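Local coordinates for protein Ca(2+)/H(+) antiporter ChaA (Bacillus subtilis subsp. subtilis, PDB 4KJR) that exports calcium ions across the cell membrane in exchange for external protons, as a homotrimer of the cation/proton exchanger subfamily that carries neither sodium nor potassium, at residues Y115-F120 / D326-W331; W237-F241 / G347-L351. The protein carries 2 engineered substitutions. All blocks are in the same frame, centred on the assembly; numbering follows the deposited sequence.

Contact 1 of 2, residues Y115-F120 / D326-W331. Engineered in segment 115-120: Ala-116 (natural residue Lys).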
# COMPACT_ATOMS: atom_id res chain seq x y z
N TYR A 115 3.27 10.29 -28.63
CA TYR A 115 2.61 10.60 -27.36
C TYR A 115 1.46 11.60 -27.55
O TYR A 115 1.56 12.50 -28.39
CB TYR A 115 3.61 11.15 -26.34
CG TYR A 115 5.06 10.74 -26.58
CD1 TYR A 115 5.39 9.41 -26.86
CD2 TYR A 115 6.09 11.68 -26.52
CE1 TYR A 115 6.71 9.04 -27.08
CE2 TYR A 115 7.41 11.31 -26.74
CZ TYR A 115 7.72 9.99 -27.01
OH TYR A 115 9.03 9.62 -27.23
N ALA A 116 0.38 11.43 -26.78
CA ALA A 116 -0.87 12.15 -27.05
C ALA A 116 -1.32 13.10 -25.94
O ALA A 116 -2.33 12.86 -25.27
CB ALA A 116 -1.98 11.15 -27.39
N ARG A 117 -0.60 14.21 -25.79
CA ARG A 117 -0.89 15.24 -24.78
C ARG A 117 -0.88 14.68 -23.35
O ARG A 117 -0.01 13.88 -23.01
CB ARG A 117 -2.21 15.98 -25.07
CG ARG A 117 -2.43 16.43 -26.52
CD ARG A 117 -3.28 15.45 -27.31
NE ARG A 117 -4.36 14.85 -26.52
CZ ARG A 117 -5.47 14.32 -27.02
NH1 ARG A 117 -5.69 14.30 -28.33
NH2 ARG A 117 -6.38 13.80 -26.20
N GLN A 118 -1.83 15.12 -22.52
CA GLN A 118 -1.98 14.63 -21.15
C GLN A 118 -3.46 14.48 -20.76
O GLN A 118 -4.13 15.46 -20.43
CB GLN A 118 -1.28 15.56 -20.15
CG GLN A 118 0.24 15.61 -20.25
CD GLN A 118 0.75 16.79 -21.07
OE1 GLN A 118 0.33 17.01 -22.21
NE2 GLN A 118 1.65 17.57 -20.48
N GLU A 119 -3.95 13.24 -20.81
CA GLU A 119 -5.36 12.91 -20.54
C GLU A 119 -5.46 11.50 -19.92
O GLU A 119 -4.49 10.75 -19.97
CB GLU A 119 -6.17 12.99 -21.84
CG GLU A 119 -7.17 14.15 -21.92
CD GLU A 119 -6.53 15.50 -22.16
OE1 GLU A 119 -5.67 15.62 -23.05
OE2 GLU A 119 -6.92 16.46 -21.46
N PHE A 120 -6.58 11.14 -19.29
CA PHE A 120 -7.71 12.01 -18.97
C PHE A 120 -7.73 12.23 -17.45
O PHE A 120 -8.26 11.41 -16.70
CB PHE A 120 -9.02 11.38 -19.47
CG PHE A 120 -9.09 11.22 -20.96
CD1 PHE A 120 -9.84 12.10 -21.74
CD2 PHE A 120 -8.38 10.20 -21.60
CE1 PHE A 120 -9.89 11.96 -23.12
CE2 PHE A 120 -8.43 10.07 -22.98
CZ PHE A 120 -9.19 10.95 -23.74
N ASP A 326 -1.40 11.31 -14.32
CA ASP A 326 -1.46 12.35 -15.35
C ASP A 326 -1.69 11.77 -16.74
O ASP A 326 -2.51 12.28 -17.51
CB ASP A 326 -0.16 13.18 -15.35
CG ASP A 326 0.12 13.86 -14.02
OD1 ASP A 326 0.37 15.09 -14.03
OD2 ASP A 326 0.13 13.18 -12.98
N GLY A 327 -0.95 10.71 -17.06
CA GLY A 327 -0.95 10.13 -18.40
C GLY A 327 -0.29 11.09 -19.38
O GLY A 327 0.66 11.79 -19.02
N ASP A 328 -0.78 11.13 -20.62
CA ASP A 328 -1.81 10.22 -21.13
C ASP A 328 -1.25 8.81 -21.28
O ASP A 328 -1.89 7.83 -20.87
CB ASP A 328 -2.35 10.74 -22.48
CG ASP A 328 -3.68 10.10 -22.88
OD1 ASP A 328 -4.25 9.29 -22.11
OD2 ASP A 328 -4.17 10.41 -23.99
N SER A 329 -0.05 8.72 -21.86
CA SER A 329 0.74 7.50 -21.95
C SER A 329 2.12 7.81 -22.51
O SER A 329 2.33 8.87 -23.10
CB SER A 329 0.07 6.44 -22.83
OG SER A 329 -0.65 5.51 -22.04
N ASN A 330 3.05 6.88 -22.32
CA ASN A 330 4.39 7.00 -22.86
C ASN A 330 4.73 5.74 -23.65
O ASN A 330 4.07 4.72 -23.50
CB ASN A 330 5.39 7.23 -21.73
CG ASN A 330 6.54 8.13 -22.14
OD1 ASN A 330 6.43 8.91 -23.08
ND2 ASN A 330 7.65 8.04 -21.41
N TRP A 331 5.77 5.82 -24.48
CA TRP A 331 6.22 4.67 -25.27
C TRP A 331 6.53 3.49 -24.38
O TRP A 331 6.30 2.34 -24.76
CB TRP A 331 7.42 5.03 -26.14
CG TRP A 331 8.73 5.14 -25.38
CD1 TRP A 331 9.20 6.23 -24.64
CD2 TRP A 331 9.78 4.12 -25.26
NE1 TRP A 331 10.43 5.95 -24.10
CE2 TRP A 331 10.83 4.71 -24.43
CE3 TRP A 331 9.94 2.82 -25.75
CZ2 TRP A 331 11.99 4.01 -24.11
CZ3 TRP A 331 11.11 2.13 -25.41
CH2 TRP A 331 12.11 2.71 -24.62
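Gln-118 and Asp-328 bring the two loops closest, their CA atoms 4.4 Å apart, and the segments run at 152° to each other, nearly antiparallel but without a ladder of backbone bonds. The paths have diverged by Tyr-115 and Asn-330, whose CA atoms are 6.0 Å apart. Asp-328 dominates the junction. Its CA makes a CA-H...O contact to the carbonyl oxygen of Glu-119, and its CG stands anti to the backbone N (chi1 -163°), which sends the carboxylate into the bend of 115-120. There Asp-328 OD2 lies 3.9 Å from Glu-119 CB and also comes near the carbonyl oxygen of the engineered Ala-116, two acceptors with no hydrogen bond between them. Arg-117 NH2 stands 4.6 Å from Asp-328 OD2 and makes a long salt bridge to Glu-119, so one guanidinium lies near two acids. On its own segment, the Asp-328 carbonyl accepts a bond from Ser-329 OG on an in-plane lone pair. At the other end, Asn-330 OD1 sits 3.9 Å above the Tyr-115 ring plane, over its centre, with the amide turned 64° from the ring. Tyr-115 and Trp-331 lie side by side, and the Trp-331 indole meets Phe-176 of a second subunit. Were Asp-328 replaced by an alanine, Arg-117 would probably lose one of its nearby negative charges and a gap would be likely to open beside Glu-119 CB. Arg-117, opposite in charge though not in contact, probably eases the crowding of acidic and carbonyl oxygens around Asp-328; the loops meet mainly by shape, with no clear hydrogen bond between them and charge acting only at a distance.

Contact 2 of 2, residues W237-F241 / G347-L351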
# COMPACT_ATOMS: atom_id res chain seq x y z
N TRP A 237 5.08 -26.95 -13.47
CA TRP A 237 4.02 -26.65 -12.51
C TRP A 237 3.56 -25.25 -12.80
O TRP A 237 4.17 -24.57 -13.63
CB TRP A 237 4.55 -26.78 -11.08
CG TRP A 237 5.99 -26.34 -10.87
CD1 TRP A 237 6.98 -26.19 -11.84
CD2 TRP A 237 6.66 -26.02 -9.60
NE1 TRP A 237 8.17 -25.79 -11.28
CE2 TRP A 237 8.05 -25.68 -9.95
CE3 TRP A 237 6.27 -25.99 -8.27
CZ2 TRP A 237 8.98 -25.32 -8.98
CZ3 TRP A 237 7.21 -25.61 -7.31
CH2 TRP A 237 8.53 -25.29 -7.65
N SER A 238 2.47 -24.79 -12.18
CA SER A 238 1.66 -25.59 -11.27
C SER A 238 0.18 -25.48 -11.56
O SER A 238 -0.24 -24.75 -12.46
CB SER A 238 1.93 -25.18 -9.82
OG SER A 238 3.26 -25.48 -9.44
N GLU A 239 -0.62 -26.22 -10.79
CA GLU A 239 -2.07 -26.19 -10.91
C GLU A 239 -2.59 -24.76 -10.80
O GLU A 239 -3.48 -24.35 -11.53
CB GLU A 239 -2.70 -27.07 -9.82
CG GLU A 239 -4.08 -27.61 -10.15
CD GLU A 239 -5.05 -27.43 -9.00
OE1 GLU A 239 -5.43 -26.27 -8.72
OE2 GLU A 239 -5.43 -28.45 -8.37
N LEU A 240 -1.99 -24.00 -9.88
CA LEU A 240 -2.37 -22.62 -9.63
C LEU A 240 -1.98 -21.76 -10.83
O LEU A 240 -2.79 -20.97 -11.33
CB LEU A 240 -1.71 -22.09 -8.35
CG LEU A 240 -2.14 -22.75 -7.04
CD1 LEU A 240 -1.31 -22.24 -5.88
CD2 LEU A 240 -3.62 -22.50 -6.78
N PHE A 241 -0.75 -21.95 -11.30
CA PHE A 241 -0.26 -21.31 -12.52
C PHE A 241 -1.27 -21.37 -13.68
O PHE A 241 -1.59 -20.34 -14.28
CB PHE A 241 1.08 -21.95 -12.90
CG PHE A 241 1.62 -21.50 -14.23
CD1 PHE A 241 1.88 -22.43 -15.24
CD2 PHE A 241 1.87 -20.15 -14.48
CE1 PHE A 241 2.38 -22.02 -16.47
CE2 PHE A 241 2.38 -19.74 -15.71
CZ PHE A 241 2.63 -20.68 -16.70
N GLY A 347 7.15 -15.69 -11.86
CA GLY A 347 7.04 -16.01 -10.43
C GLY A 347 5.96 -17.04 -10.17
O GLY A 347 6.17 -18.01 -9.45
N PHE A 348 4.78 -16.82 -10.76
CA PHE A 348 3.66 -17.74 -10.59
C PHE A 348 3.94 -19.12 -11.17
O PHE A 348 3.36 -20.10 -10.71
CB PHE A 348 2.37 -17.16 -11.20
CG PHE A 348 1.60 -16.29 -10.25
CD1 PHE A 348 0.99 -16.84 -9.13
CD2 PHE A 348 1.50 -14.93 -10.46
CE1 PHE A 348 0.28 -16.04 -8.24
CE2 PHE A 348 0.79 -14.12 -9.58
CZ PHE A 348 0.18 -14.68 -8.47
N PHE A 349 4.82 -19.18 -12.17
CA PHE A 349 5.20 -20.45 -12.79
C PHE A 349 6.16 -21.22 -11.89
O PHE A 349 6.05 -22.44 -11.74
CB PHE A 349 5.81 -20.21 -14.17
CG PHE A 349 6.64 -21.36 -14.69
CD1 PHE A 349 6.06 -22.58 -15.00
CD2 PHE A 349 8.01 -21.20 -14.88
CE1 PHE A 349 6.83 -23.63 -15.48
CE2 PHE A 349 8.78 -22.25 -15.36
CZ PHE A 349 8.19 -23.46 -15.66
N LEU A 350 7.09 -20.48 -11.29
CA LEU A 350 8.09 -21.06 -10.39
C LEU A 350 7.48 -21.70 -9.15
O LEU A 350 7.99 -22.71 -8.66
CB LEU A 350 9.16 -20.01 -10.05
CG LEU A 350 10.44 -20.03 -10.89
CD1 LEU A 350 10.22 -20.49 -12.33
CD2 LEU A 350 11.16 -18.68 -10.87
N LEU A 351 6.39 -21.14 -8.65
CA LEU A 351 5.63 -21.78 -7.56
C LEU A 351 5.05 -23.12 -7.97
O LEU A 351 4.73 -23.95 -7.12
CB LEU A 351 4.52 -20.86 -7.06
CG LEU A 351 4.93 -19.75 -6.09
CD1 LEU A 351 3.78 -18.76 -5.91
CD2 LEU A 351 5.35 -20.34 -4.76
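Phe-241, in the first turn of helix 239-256, packs against Phe-349, in the last turn of helix 333-350, with 5.5 Å between their CA atoms. The Phe-241 ring spreads one face beneath the Phe-349 backbone: Phe-349 CB stands 4.0 Å from the centroid of the Phe-241 ring and 19° off its normal, a CH-pi contact. The Phe-349 ring then turns its edge to that same phenyl, the Phe-241 and Phe-349 centroids 5.5 Å apart. With CG anti to the backbone N (chi1 160°), the Phe-349 ring is set between Phe-241 and Trp-237, its edge to the first and its face to the second. The edge of the Trp-237 five-membered ring meets that face, completing a second edge-to-face pair with the planes at 64°. One face of the indole is laid against the end of the helix, where Phe-349 O lies 3.8 Å above the Trp-237 ring plane, toward its rim. The model crowds the indole against the last carbonyls, so its exact height there is doubtful. Beside it, Ser-238, at the N-cap position of helix 239-256 though its hydroxyl makes no capping bond, directs OG to Leu-351 O in a weak bond whose acceptor is not securely placed. A second subunit packs against this helix end: its Met-150 packs on Trp-237 and Leu-350, and its Phe-146 meets the Phe-348 ring edge-to-face. Trp-237, Phe-349 and Phe-241 form an aromatic cluster in which each ring meets the next edge-to-face, joining the start of one predicted transmembrane helix to the C-terminal end of another next to the trimer interface.

Overall arrangement
Along the chain the segments alternate, 115-120, 237-241, 326-331 and then 347-351, so the two contacts interlock in sequence although they do not touch: their centres are 35 Å apart and their nearest atoms about 22 Å. Helix 333-350 links them, since residues 326-331 lead into its start and residues 347-351 finish it. Contact 1 joins a loop of the first exchanger family region to a loop of the second, whereas contact 2 lies wholly within the second. Because both reach a second subunit, the two ends of this predicted membrane-spanning helix are tied to other parts of their own chain at places that also take part in trimer assembly.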